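Local coordinates for uncharacterized protein (Parabacteroides merdae ATCC 43184, PDB 4OPW) that is of unknown function but is probably an adhesin, belonging to the head GIN domain family of putative auto-transporter adhesins, at residues Thr13-Ile18 with His42-Val47; Phe32-Ser37 with Ser103-Asp108; Glu90-Gly95 with Lys111-Ser116; Leu131-Ser136 with Asp149-Ser154. All blocks are in the same frame, centred on the assembly; numbering follows the deposited sequence.

Overall arrangement
The four contacts are spread along an elongated beta-solenoid, from its N-terminal end towards its middle; in sequence, interactions 1 and 2 interleave, and so do 2 and 3. Interaction 1, an antiparallel pair, lies farthest from the chain centre, and its own centre is about 31 Å from that of interaction 4. Interaction 2 joins a strand to a corner of the coil, about 18 Å from interaction 1 and 15 Å from interaction 3 (centre to centre). Interactions 3 and 4 lie in the parallel part of the same sheet, with centres about 12 Å apart; they touch because strands 109-114 and 130-136 are neighbours, A114 N reaching N134 O at 2.8 Å. The 1,2-ethanediol at interaction 4 probably comes from the crystallisation liquor.

Interaction 1: residues Thr13-Ile18 with His42-Val47; sequences TKKITI and HIEITV
An antiparallel beta ladder at the N-terminal end of the solenoid joins strand 11-17 to strand 42-46. K14 with I45 and I16 with I43 are the hydrogen-bonded pairs, each closed by two nearly straight N-H...O bonds, as in K14 N to I45 O at 2.9 Å. T13-T46, K15-E44 and T17-H42 are the non-hydrogen-bonded pairs.

On the face of T13, K15, E44 and T46 the contact is polar. Both threonines hold OG1 beside their own backbone N (chi1 -57° and -55°); the side chains cross obliquely and the hydroxyls share a hydrogen bond, T13 OG1 to T46 OG1 at 2.7 Å. The methyl T13 CG2 lies against E44 CG at 3.4 Å. K15 and E44 both stretch outward, yet K15 NZ stays 4.5 Å from E44 OE2, beyond a salt bridge; two waters span the gap, the one at E44 OE1 weakly bonded. Long, charged chains suit this exposed face, and K15 CE still packs on H42 CB at 3.8 Å. I16 O lies at the edge of the H42 ring, 3.5 Å from H42 CD2, and T17 CG2 approaches NE2.

The other face is largely apolar, I16, I43 and I45, with K14 at one end, its chain leading away. I16 and I43 lie side by side, I16 CG1 meeting I43 CG2 at 3.6 Å, with I16 CG1 in the crowded position between N and carbonyl carbon (chi1 63°). I18 CD1 touches I43 CD1 at 3.8 Å. Branched isoleucines suit extended backbone. Strand 80-85 continues the pairing beyond 42-46, in a two-faced antiparallel ladder, polar on one face and mainly apolar on the other, at the N-terminal end of a beta-solenoid.

Interaction 2: residues Phe32-Ser37 with Ser103-Asp108; sequences FNYEQS and SPLKGD
Hydrogen bonds carry most of this contact, and none follows a regular strand-to-strand ladder. Q36 N donates to S103 OG at 2.8 Å, almost straight at 173°. The hydroxyl, set between the backbone N and carbonyl carbon (chi1 76°), passes its own proton to P104 O at 2.9 Å from above the carbonyl plane; a small serine can thus accept and donate at once. Further out, the extended Q36 side chain brings OE1 to K106 N at 2.9 Å, the donor lying in the amide plane on a lone pair. Its NE2 is used by K86 O, so glutamine, with one acceptor and one donor, suits a place between two backbones. K106 CG packs 3.6 Å from Q36 NE2, the two side chains crossing at about a right angle.

One water lies between Q36 O and P104 O, 3.1 Å from P104 O, although it has more acceptors about it than protons to give.

Apolar contact is slight. L105 CD2 meets the edge of the Y34 ring in its plane, 3.7 Å from Y34 CE2, while Y34 OH bonds to S85 OG.

Strand 31-36 is flanked by parallel strands 80-85 and 98-101; segment 103-108 follows the latter, pairs weakly with strand 126-128 and turns the corner towards strand 109-114.

Interaction 3: residues Glu90-Gly95 with Lys111-Ser116; sequences EVKASG and KINANS
V91 O is gripped by two donors of the next strand: N113 N, at 2.9 Å and nearly along the C=O axis, and the weaker CA-H of I112, whose CA stands 3.3 Å away. The same alternation runs along the ladder, with V91 N and A93 N donating to K111 O and N113 O, and N115 N to A93 O, so the two parallel strands stay in step, E90 beside K111 to A93 beside A114.

Past the strands the ladder closes on a side chain instead. S116 OG, placed between N and C (chi1 45°), accepts G95 N at 2.8 Å. G95 bends here with positive phi (69°), a shape easy for glycine.

On the outer face E90, K92 and K111 form a salt-bridge network, the extended E90 carboxylate lying between the two lysines. K92 NZ bonds weakly to E90 OE2 at 3.2 Å, and K111, bent at chi3 (69°), makes a long bridge, its NZ 3.7 Å from E90 OE1. The shared acid probably offsets the repulsion between the two ammonium groups.

Inward, V91 and I112 meet loosely, V91 CB to I112 CG2 at 4.4 Å, and A93 and A114 continue that face with small methyls, A114 lying against V120, A139 and M141. Strand 23-27 flanks 90-94 on one edge and strand 130-136 flanks 109-114 on the other, where N115 ND2 reaches S136 OG; I112 packs inward on V120, L122 and M141.

Interaction 4: residues Leu131-Ser136 with Asp149-Ser154; sequences LDLNVS and DKLECS. With EDO (1,2-ethanediol), chain E.
Backbone bonds fix the two strands in parallel register, L131 opposite L151 through N134 opposite S154. L131 N, L133 N and V135 N donate to K150 O, E152 O and S154 O, while E152 N and S154 N return to L131 O and L133 O. The straightest is L133 N to E152 O, 2.8 Å at 177°.

Apolar side chains fill the face of L131, L133, L151 and C153. L131 and L151 both carry CG anti to the backbone N and lie side by side, L131 CD2 to L151 CD1 at 4.1 Å. Two residues further along the strand, L133 swings CG beside its own N (chi1 -49°), so that L133 CD1 rests on the compact C153 SG at 4.0 Å. Inward-facing apolar ladders with one residue per coil are characteristic of the parallel beta-solenoid; here L163 of strand 159-163 packs on L133, L151 and C153, while Y173 of the neighbouring strand 170-177 lies alongside L151 and C153.

Charged and polar groups occupy the outer face. D132 and E152 oppose like charges, D132 OD1 to E152 OE1 at 3.9 Å with their carboxylate planes 69° apart. One water lies 2.7 Å from both D132 OD1 and E152 OE1; a second binds OE1 and, weakly, D132 OD2, though each has more acceptors in reach than protons. Counter-charge comes from K150 NZ, which forms salt bridges to D172 and to E152 OE2, taking the anti lone pair of E152 OE2 at 2.8 Å. N134 ND2 donates to D132 OD1 from above the carboxylate plane at 3.0 Å, which probably stabilises its charge.

At the margin, D149 OD1 accepts a hydrogen bond from EDO O2 at 2.7 Å, and E127 OE2 is bonded to the same diol.

Interaction 1: residues Thr13-Ile18 with His42-Val47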
loop_
_atom_site.group_PDB
_atom_site.type_symbol
_atom_site.label_atom_id
_atom_site.label_comp_id
_atom_site.label_asym_id
_atom_site.label_seq_id
_atom_site.Cartn_x
_atom_site.Cartn_y
_atom_site.Cartn_z
ATOM N N THR A 13 10.390 -7.008 24.004
ATOM C CA THR A 13 9.571 -5.879 23.584
ATOM C C THR A 13 9.849 -4.665 24.475
ATOM O O THR A 13 9.914 -4.793 25.695
ATOM C CB THR A 13 8.101 -6.288 23.590
ATOM O OG1 THR A 13 7.924 -7.429 22.751
ATOM C CG2 THR A 13 7.185 -5.182 23.129
ATOM N N LYS A 14 10.059 -3.496 23.839
ATOM C CA LYS A 14 10.239 -2.214 24.517
ATOM C C LYS A 14 9.214 -1.226 23.986
ATOM O O LYS A 14 9.030 -1.112 22.769
ATOM C CB LYS A 14 11.655 -1.671 24.350
ATOM C CG LYS A 14 12.720 -2.493 25.081
ATOM C CD LYS A 14 14.101 -1.857 24.916
ATOM C CE LYS A 14 15.219 -2.714 25.458
ATOM N NZ LYS A 14 15.219 -2.762 26.945
ATOM N N LYS A 15 8.567 -0.496 24.908
ATOM C CA LYS A 15 7.545 0.470 24.576
ATOM C C LYS A 15 7.946 1.849 25.099
ATOM O O LYS A 15 8.265 2.012 26.282
ATOM C CB LYS A 15 6.190 0.033 25.150
ATOM C CG LYS A 15 5.032 0.947 24.751
ATOM C CD LYS A 15 3.735 0.448 25.353
ATOM C CE LYS A 15 2.529 1.058 24.687
ATOM N NZ LYS A 15 1.288 0.284 24.972
ATOM N N ILE A 16 7.939 2.831 24.211
ATOM C CA ILE A 16 8.294 4.201 24.589
ATOM C C ILE A 16 7.283 5.151 23.975
ATOM O O ILE A 16 6.517 4.768 23.081
ATOM C CB ILE A 16 9.766 4.580 24.178
ATOM C CG1 ILE A 16 9.949 4.542 22.631
ATOM C CG2 ILE A 16 10.826 3.707 24.918
ATOM C CD1 ILE A 16 11.251 5.155 22.084
ATOM N N THR A 17 7.307 6.412 24.424
ATOM C CA THR A 17 6.461 7.427 23.815
ATOM C C THR A 17 7.097 7.800 22.493
ATOM O O THR A 17 8.314 7.597 22.300
ATOM C CB THR A 17 6.304 8.637 24.743
ATOM O OG1 THR A 17 7.617 9.135 25.043
ATOM C CG2 THR A 17 5.530 8.284 26.024
ATOM N N ILE A 18 6.281 8.311 21.568
ATOM C CA ILE A 18 6.785 8.766 20.276
ATOM C C ILE A 18 6.181 10.123 19.947
ATOM O O ILE A 18 5.037 10.397 20.313
ATOM C CB ILE A 18 6.512 7.709 19.161
ATOM C CG1 ILE A 18 7.314 8.022 17.870
ATOM C CG2 ILE A 18 5.000 7.512 18.875
ATOM C CD1 ILE A 18 7.215 6.917 16.747
ATOM N N HIS A 42 2.534 6.116 21.189
ATOM C CA HIS A 42 3.596 5.230 21.635
ATOM C C HIS A 42 4.129 4.434 20.459
ATOM O O HIS A 42 3.452 4.295 19.431
ATOM C CB HIS A 42 3.111 4.266 22.736
ATOM C CG HIS A 42 2.880 4.928 24.058
ATOM N ND1 HIS A 42 1.647 5.455 24.391
ATOM C CD2 HIS A 42 3.726 5.102 25.100
ATOM C CE1 HIS A 42 1.780 5.952 25.615
ATOM N NE2 HIS A 42 3.014 5.773 26.082
ATOM N N ILE A 43 5.342 3.890 20.626
ATOM C CA ILE A 43 5.943 2.967 19.672
ATOM C C ILE A 43 6.441 1.763 20.472
ATOM O O ILE A 43 7.123 1.917 21.489
ATOM C CB ILE A 43 7.001 3.592 18.729
ATOM C CG1 ILE A 43 7.439 2.583 17.624
ATOM C CG2 ILE A 43 8.194 4.213 19.484
ATOM C CD1 ILE A 43 8.023 3.236 16.357
ATOM N N GLU A 44 6.040 0.576 20.030
ATOM C CA GLU A 44 6.403 -0.682 20.660
ATOM C C GLU A 44 7.223 -1.482 19.660
ATOM O O GLU A 44 6.762 -1.736 18.538
ATOM C CB GLU A 44 5.107 -1.399 21.079
ATOM C CG GLU A 44 5.313 -2.574 22.006
ATOM C CD GLU A 44 4.016 -3.109 22.580
ATOM O OE1 GLU A 44 3.096 -3.423 21.792
ATOM O OE2 GLU A 44 3.929 -3.234 23.822
ATOM N N ILE A 45 8.460 -1.841 20.061
ATOM C CA ILE A 45 9.414 -2.575 19.227
ATOM C C ILE A 45 9.686 -3.942 19.809
ATOM O O ILE A 45 10.086 -4.041 20.977
ATOM C CB ILE A 45 10.778 -1.794 19.074
ATOM C CG1 ILE A 45 10.604 -0.347 18.583
ATOM C CG2 ILE A 45 11.838 -2.579 18.229
ATOM C CD1 ILE A 45 10.059 -0.183 17.123
ATOM N N THR A 46 9.535 -4.986 18.974
ATOM C CA THR A 46 9.930 -6.353 19.310
ATOM C C THR A 46 11.059 -6.746 18.358
ATOM O O THR A 46 10.872 -6.739 17.132
ATOM C CB THR A 46 8.750 -7.346 19.245
ATOM O OG1 THR A 46 7.711 -6.864 20.077
ATOM C CG2 THR A 46 9.151 -8.757 19.698
ATOM N N VAL A 47 12.216 -7.098 18.913
ATOM C CA VAL A 47 13.379 -7.523 18.127
ATOM C C VAL A 47 14.284 -8.328 19.075
ATOM O O VAL A 47 14.056 -8.304 20.288
ATOM C CB VAL A 47 14.083 -6.280 17.465
ATOM C CG1 VAL A 47 14.842 -5.429 18.500
ATOM C CG2 VAL A 47 14.997 -6.691 16.306
HETATM O O HOH W 1 1.594 -0.892 22.111
HETATM O O HOH W 2 1.437 -2.783 25.244
#

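Interaction 2: residues Phe32-Ser37 with Ser103-Asp108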
loop_
_atom_site.group_PDB
_atom_site.type_symbol
_atom_site.label_atom_id
_atom_site.label_comp_id
_atom_site.label_asym_id
_atom_site.label_seq_id
_atom_site.Cartn_x
_atom_site.Cartn_y
_atom_site.Cartn_z
ATOM N N PHE A 32 4.886 -4.071 10.502
ATOM C CA PHE A 32 4.519 -2.743 10.996
ATOM C C PHE A 32 3.000 -2.640 11.191
ATOM O O PHE A 32 2.243 -2.704 10.220
ATOM C CB PHE A 32 5.030 -1.645 10.024
ATOM C CG PHE A 32 5.099 -0.246 10.599
ATOM C CD1 PHE A 32 3.940 0.437 10.956
ATOM C CD2 PHE A 32 6.316 0.432 10.674
ATOM C CE1 PHE A 32 4.003 1.735 11.483
ATOM C CE2 PHE A 32 6.383 1.721 11.194
ATOM C CZ PHE A 32 5.223 2.374 11.586
ATOM N N ASN A 33 2.565 -2.519 12.459
ATOM C CA ASN A 33 1.163 -2.455 12.866
ATOM C C ASN A 33 0.811 -1.040 13.272
ATOM O O ASN A 33 1.408 -0.489 14.204
ATOM C CB ASN A 33 0.910 -3.459 14.013
ATOM C CG ASN A 33 1.151 -4.877 13.539
ATOM O OD1 ASN A 33 0.624 -5.293 12.500
ATOM N ND2 ASN A 33 2.052 -5.614 14.187
ATOM N N TYR A 34 -0.129 -0.445 12.546
ATOM C CA TYR A 34 -0.507 0.941 12.747
ATOM C C TYR A 34 -1.967 1.110 13.098
ATOM O O TYR A 34 -2.839 0.419 12.569
ATOM C CB TYR A 34 -0.195 1.765 11.451
ATOM C CG TYR A 34 -0.695 3.191 11.510
ATOM C CD1 TYR A 34 0.040 4.182 12.159
ATOM C CD2 TYR A 34 -1.939 3.540 10.983
ATOM C CE1 TYR A 34 -0.466 5.473 12.314
ATOM C CE2 TYR A 34 -2.454 4.823 11.134
ATOM C CZ TYR A 34 -1.712 5.790 11.790
ATOM O OH TYR A 34 -2.251 7.044 11.919
ATOM N N GLU A 35 -2.231 2.089 13.961
ATOM C CA GLU A 35 -3.593 2.478 14.291
ATOM C C GLU A 35 -3.685 4.001 14.307
ATOM O O GLU A 35 -2.757 4.676 14.765
ATOM C CB GLU A 35 -4.062 1.866 15.621
ATOM C CG GLU A 35 -4.495 0.411 15.494
ATOM C CD GLU A 35 -4.817 -0.310 16.792
ATOM O OE1 GLU A 35 -5.474 0.298 17.668
ATOM O OE2 GLU A 35 -4.442 -1.498 16.919
ATOM N N GLN A 36 -4.770 4.524 13.759
ATOM C CA GLN A 36 -5.039 5.961 13.753
ATOM C C GLN A 36 -5.916 6.260 14.965
ATOM O O GLN A 36 -7.011 5.699 15.093
ATOM C CB GLN A 36 -5.693 6.429 12.438
ATOM C CG GLN A 36 -5.647 7.961 12.272
ATOM C CD GLN A 36 -6.482 8.516 11.133
ATOM O OE1 GLN A 36 -6.943 7.796 10.248
ATOM N NE2 GLN A 36 -6.683 9.830 11.123
ATOM N N SER A 37 -5.413 7.097 15.892
ATOM C CA SER A 37 -6.154 7.418 17.108
ATOM C C SER A 37 -5.668 8.715 17.723
ATOM O O SER A 37 -4.572 9.168 17.399
ATOM C CB SER A 37 -6.010 6.298 18.138
ATOM O OG SER A 37 -4.709 6.287 18.711
ATOM N N SER A 103 -7.049 -0.010 12.098
ATOM C CA SER A 103 -8.081 0.962 12.435
ATOM C C SER A 103 -8.647 1.532 11.169
ATOM O O SER A 103 -7.956 1.499 10.147
ATOM C CB SER A 103 -7.471 2.098 13.271
ATOM O OG SER A 103 -6.722 2.967 12.433
ATOM N N PRO A 104 -9.820 2.201 11.220
ATOM C CA PRO A 104 -10.248 2.984 10.053
ATOM C C PRO A 104 -9.239 4.114 9.817
ATOM O O PRO A 104 -8.469 4.469 10.730
ATOM C CB PRO A 104 -11.621 3.543 10.470
ATOM C CG PRO A 104 -12.058 2.724 11.650
ATOM C CD PRO A 104 -10.756 2.364 12.353
ATOM N N LEU A 105 -9.190 4.631 8.587
ATOM C CA LEU A 105 -8.287 5.714 8.209
ATOM C C LEU A 105 -9.069 6.857 7.589
ATOM O O LEU A 105 -9.956 6.627 6.758
ATOM C CB LEU A 105 -7.212 5.245 7.227
ATOM C CG LEU A 105 -6.264 4.124 7.714
ATOM C CD1 LEU A 105 -5.427 3.609 6.576
ATOM C CD2 LEU A 105 -5.392 4.599 8.861
ATOM N N LYS A 106 -8.745 8.086 7.992
ATOM C CA LYS A 106 -9.450 9.262 7.475
ATOM C C LYS A 106 -8.441 10.355 7.134
ATOM O O LYS A 106 -7.285 10.268 7.541
ATOM C CB LYS A 106 -10.513 9.757 8.469
ATOM C CG LYS A 106 -9.957 10.283 9.793
ATOM C CD LYS A 106 -11.051 10.874 10.682
ATOM C CE LYS A 106 -10.483 11.330 12.004
ATOM N NZ LYS A 106 -9.551 12.465 11.816
ATOM N N GLY A 107 -8.876 11.352 6.392
ATOM C CA GLY A 107 -8.019 12.471 6.017
ATOM C C GLY A 107 -8.297 12.973 4.626
ATOM O O GLY A 107 -9.023 12.327 3.872
ATOM N N ASP A 108 -7.717 14.121 4.275
ATOM C CA ASP A 108 -7.887 14.698 2.942
ATOM C C ASP A 108 -7.285 13.779 1.877
ATOM O O ASP A 108 -7.879 13.595 0.809
ATOM C CB ASP A 108 -7.210 16.088 2.865
ATOM C CG ASP A 108 -7.846 17.188 3.706
ATOM O OD1 ASP A 108 -9.028 17.039 4.098
ATOM O OD2 ASP A 108 -7.167 18.193 3.967
HETATM O O HOH W 3 -9.211 5.277 13.623
#

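Interaction 3: residues Glu90-Gly95 with Lys111-Ser116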
loop_
_atom_site.group_PDB
_atom_site.type_symbol
_atom_site.label_atom_id
_atom_site.label_comp_id
_atom_site.label_asym_id
_atom_site.label_seq_id
_atom_site.Cartn_x
_atom_site.Cartn_y
_atom_site.Cartn_z
ATOM N N GLU A 90 0.604 9.426 4.371
ATOM C CA GLU A 90 1.490 8.706 3.452
ATOM C C GLU A 90 2.193 7.538 4.090
ATOM O O GLU A 90 2.614 7.609 5.244
ATOM C CB GLU A 90 2.558 9.704 2.946
ATOM C CG GLU A 90 3.579 9.205 1.944
ATOM C CD GLU A 90 4.595 10.302 1.702
ATOM O OE1 GLU A 90 4.210 11.321 1.089
ATOM O OE2 GLU A 90 5.710 10.227 2.265
ATOM N N VAL A 91 2.360 6.468 3.301
ATOM C CA VAL A 91 3.126 5.293 3.695
ATOM C C VAL A 91 4.011 4.892 2.527
ATOM O O VAL A 91 3.509 4.747 1.399
ATOM C CB VAL A 91 2.257 4.081 4.169
ATOM C CG1 VAL A 91 3.138 2.884 4.595
ATOM C CG2 VAL A 91 1.294 4.471 5.300
ATOM N N LYS A 92 5.319 4.717 2.791
ATOM C CA LYS A 92 6.280 4.217 1.812
ATOM C C LYS A 92 6.860 2.929 2.411
ATOM O O LYS A 92 7.559 3.005 3.426
ATOM C CB LYS A 92 7.364 5.277 1.487
ATOM C CG LYS A 92 6.799 6.621 1.048
ATOM C CD LYS A 92 7.835 7.523 0.426
ATOM C CE LYS A 92 7.153 8.629 -0.344
ATOM N NZ LYS A 92 7.816 9.937 -0.147
ATOM N N ALA A 93 6.520 1.773 1.844
ATOM C CA ALA A 93 6.977 0.492 2.346
ATOM C C ALA A 93 7.763 -0.242 1.262
ATOM O O ALA A 93 7.367 -0.249 0.093
ATOM C CB ALA A 93 5.777 -0.337 2.796
ATOM N N SER A 94 8.900 -0.844 1.657
ATOM C CA SER A 94 9.810 -1.565 0.754
ATOM C C SER A 94 10.430 -2.759 1.459
ATOM O O SER A 94 10.358 -2.854 2.688
ATOM C CB SER A 94 10.938 -0.630 0.315
ATOM O OG SER A 94 10.433 0.501 -0.368
ATOM N N GLY A 95 11.029 -3.645 0.679
ATOM C CA GLY A 95 11.848 -4.741 1.179
ATOM C C GLY A 95 11.165 -5.859 1.927
ATOM O O GLY A 95 11.718 -6.377 2.904
ATOM N N LYS A 111 -1.675 8.528 0.508
ATOM C CA LYS A 111 -0.815 8.025 -0.562
ATOM C C LYS A 111 0.010 6.868 -0.049
ATOM O O LYS A 111 0.659 6.978 0.988
ATOM C CB LYS A 111 0.082 9.166 -1.089
ATOM C CG LYS A 111 1.126 8.741 -2.124
ATOM C CD LYS A 111 1.808 9.960 -2.779
ATOM C CE LYS A 111 2.716 10.755 -1.835
ATOM N NZ LYS A 111 2.973 12.156 -2.292
ATOM N N ILE A 112 -0.046 5.729 -0.751
ATOM C CA ILE A 112 0.722 4.560 -0.374
ATOM C C ILE A 112 1.566 4.082 -1.542
ATOM O O ILE A 112 1.042 3.887 -2.649
ATOM C CB ILE A 112 -0.193 3.425 0.148
ATOM C CG1 ILE A 112 -1.067 3.957 1.323
ATOM C CG2 ILE A 112 0.646 2.175 0.581
ATOM C CD1 ILE A 112 -1.962 2.982 1.939
ATOM N N ASN A 113 2.879 3.919 -1.302
ATOM C CA ASN A 113 3.826 3.391 -2.282
ATOM C C ASN A 113 4.392 2.095 -1.726
ATOM O O ASN A 113 5.097 2.130 -0.713
ATOM C CB ASN A 113 4.937 4.407 -2.593
ATOM C CG ASN A 113 4.462 5.711 -3.201
ATOM O OD1 ASN A 113 3.364 5.820 -3.763
ATOM N ND2 ASN A 113 5.302 6.738 -3.126
ATOM N N ALA A 114 4.044 0.956 -2.347
ATOM C CA ALA A 114 4.451 -0.363 -1.889
ATOM C C ALA A 114 5.395 -0.940 -2.923
ATOM O O ALA A 114 5.034 -1.073 -4.103
ATOM C CB ALA A 114 3.214 -1.253 -1.686
ATOM N N ASN A 115 6.635 -1.197 -2.495
ATOM C CA ASN A 115 7.668 -1.685 -3.399
ATOM C C ASN A 115 8.273 -2.987 -2.940
ATOM O O ASN A 115 7.982 -3.465 -1.840
ATOM C CB ASN A 115 8.776 -0.626 -3.498
ATOM C CG ASN A 115 8.286 0.763 -3.846
ATOM O OD1 ASN A 115 8.500 1.733 -3.099
ATOM N ND2 ASN A 115 7.579 0.874 -4.955
ATOM N N SER A 116 9.132 -3.558 -3.805
ATOM C CA SER A 116 9.962 -4.727 -3.556
ATOM C C SER A 116 9.342 -5.721 -2.550
ATOM O O SER A 116 9.783 -5.824 -1.393
ATOM C CB SER A 116 11.351 -4.286 -3.091
ATOM O OG SER A 116 11.298 -3.261 -2.105
#

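Interaction 4: residues Leu131-Ser136 with Asp149-Ser154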
loop_
_atom_site.group_PDB
_atom_site.type_symbol
_atom_site.label_atom_id
_atom_site.label_comp_id
_atom_site.label_asym_id
_atom_site.label_seq_id
_atom_site.Cartn_x
_atom_site.Cartn_y
_atom_site.Cartn_z
ATOM N N LEU A 131 -7.343 8.878 -2.707
ATOM C CA LEU A 131 -6.608 7.654 -2.341
ATOM C C LEU A 131 -5.691 7.321 -3.493
ATOM O O LEU A 131 -6.148 7.084 -4.604
ATOM C CB LEU A 131 -7.575 6.498 -1.998
ATOM C CG LEU A 131 -6.960 5.193 -1.427
ATOM C CD1 LEU A 131 -6.187 5.448 -0.103
ATOM C CD2 LEU A 131 -8.052 4.147 -1.198
ATOM N N ASP A 132 -4.386 7.387 -3.244
ATOM C CA ASP A 132 -3.377 7.221 -4.275
ATOM C C ASP A 132 -2.488 6.026 -3.951
ATOM O O ASP A 132 -1.591 6.102 -3.103
ATOM C CB ASP A 132 -2.594 8.543 -4.387
ATOM C CG ASP A 132 -1.441 8.567 -5.365
ATOM O OD1 ASP A 132 -1.291 7.597 -6.135
ATOM O OD2 ASP A 132 -0.701 9.567 -5.370
ATOM N N LEU A 133 -2.730 4.908 -4.665
ATOM C CA LEU A 133 -2.062 3.641 -4.426
ATOM C C LEU A 133 -1.129 3.277 -5.551
ATOM O O LEU A 133 -1.508 3.321 -6.728
ATOM C CB LEU A 133 -3.114 2.542 -4.244
ATOM C CG LEU A 133 -4.264 2.850 -3.257
ATOM C CD1 LEU A 133 -5.271 1.715 -3.226
ATOM C CD2 LEU A 133 -3.738 3.117 -1.847
ATOM N N ASN A 134 0.109 2.942 -5.186
ATOM C CA ASN A 134 1.155 2.604 -6.145
ATOM C C ASN A 134 1.869 1.354 -5.724
ATOM O O ASN A 134 2.300 1.237 -4.568
ATOM C CB ASN A 134 2.158 3.764 -6.258
ATOM C CG ASN A 134 1.491 5.077 -6.601
ATOM O OD1 ASN A 134 1.292 5.375 -7.768
ATOM N ND2 ASN A 134 1.050 5.837 -5.580
ATOM N N VAL A 135 1.973 0.392 -6.652
ATOM C CA VAL A 135 2.659 -0.861 -6.378
ATOM C C VAL A 135 3.749 -1.086 -7.429
ATOM O O VAL A 135 3.546 -0.784 -8.619
ATOM C CB VAL A 135 1.637 -2.040 -6.324
ATOM C CG1 VAL A 135 2.294 -3.385 -6.662
ATOM C CG2 VAL A 135 0.944 -2.107 -4.950
ATOM N N SER A 136 4.886 -1.654 -6.996
ATOM C CA SER A 136 5.939 -2.078 -7.924
ATOM C C SER A 136 6.728 -3.215 -7.282
ATOM O O SER A 136 6.485 -3.532 -6.115
ATOM C CB SER A 136 6.846 -0.910 -8.309
ATOM O OG SER A 136 7.715 -0.545 -7.253
ATOM N N ASP A 149 -13.239 10.354 -3.159
ATOM C CA ASP A 149 -13.685 11.155 -4.288
ATOM C C ASP A 149 -12.845 10.723 -5.483
ATOM O O ASP A 149 -13.381 10.153 -6.425
ATOM C CB ASP A 149 -13.592 12.658 -3.990
ATOM C CG ASP A 149 -14.618 13.129 -2.976
ATOM O OD1 ASP A 149 -15.773 12.637 -3.019
ATOM O OD2 ASP A 149 -14.268 13.979 -2.132
ATOM N N LYS A 150 -11.514 10.870 -5.391
ATOM C CA LYS A 150 -10.589 10.457 -6.429
ATOM C C LYS A 150 -9.799 9.231 -5.998
ATOM O O LYS A 150 -9.186 9.241 -4.935
ATOM C CB LYS A 150 -9.625 11.607 -6.784
ATOM C CG LYS A 150 -8.666 11.278 -7.943
ATOM C CD LYS A 150 -9.400 10.972 -9.284
ATOM C CE LYS A 150 -8.488 10.313 -10.289
ATOM N NZ LYS A 150 -7.391 11.245 -10.711
ATOM N N LEU A 151 -9.795 8.191 -6.846
ATOM C CA LEU A 151 -8.997 6.975 -6.636
ATOM C C LEU A 151 -7.964 6.867 -7.744
ATOM O O LEU A 151 -8.310 6.991 -8.930
ATOM C CB LEU A 151 -9.909 5.732 -6.620
ATOM C CG LEU A 151 -9.248 4.362 -6.564
ATOM C CD1 LEU A 151 -8.441 4.176 -5.251
ATOM C CD2 LEU A 151 -10.305 3.273 -6.689
ATOM N N GLU A 152 -6.696 6.671 -7.366
ATOM C CA GLU A 152 -5.588 6.463 -8.295
ATOM C C GLU A 152 -4.923 5.171 -7.905
ATOM O O GLU A 152 -4.552 4.977 -6.743
ATOM C CB GLU A 152 -4.618 7.635 -8.319
ATOM C CG GLU A 152 -5.250 8.871 -8.951
ATOM C CD GLU A 152 -4.502 10.170 -8.744
ATOM O OE1 GLU A 152 -3.351 10.124 -8.253
ATOM O OE2 GLU A 152 -5.073 11.239 -9.062
ATOM N N CYS A 153 -4.854 4.251 -8.885
ATOM C CA CYS A 153 -4.244 2.945 -8.729
ATOM C C CYS A 153 -3.276 2.728 -9.828
ATOM O O CYS A 153 -3.625 2.784 -11.012
ATOM C CB CYS A 153 -5.284 1.837 -8.697
ATOM S SG CYS A 153 -6.143 1.687 -7.125
ATOM N N SER A 154 -2.051 2.450 -9.440
ATOM C CA SER A 154 -1.036 2.166 -10.441
ATOM C C SER A 154 -0.128 1.025 -10.047
ATOM O O SER A 154 0.280 0.909 -8.878
ATOM C CB SER A 154 -0.195 3.406 -10.701
ATOM O OG SER A 154 -1.017 4.553 -10.882
HETATM C C1 EDO E . -15.251 10.708 1.361
HETATM O O1 EDO E . -16.622 10.969 1.632
HETATM C C2 EDO E . -14.870 11.326 0.006
HETATM O O2 EDO E . -15.752 10.842 -0.999
HETATM O O HOH W 4 -1.285 8.402 -8.712
HETATM O O HOH W 5 -1.205 11.756 -7.937
HETATM O O HOH W 6 -1.685 5.666 -8.542
#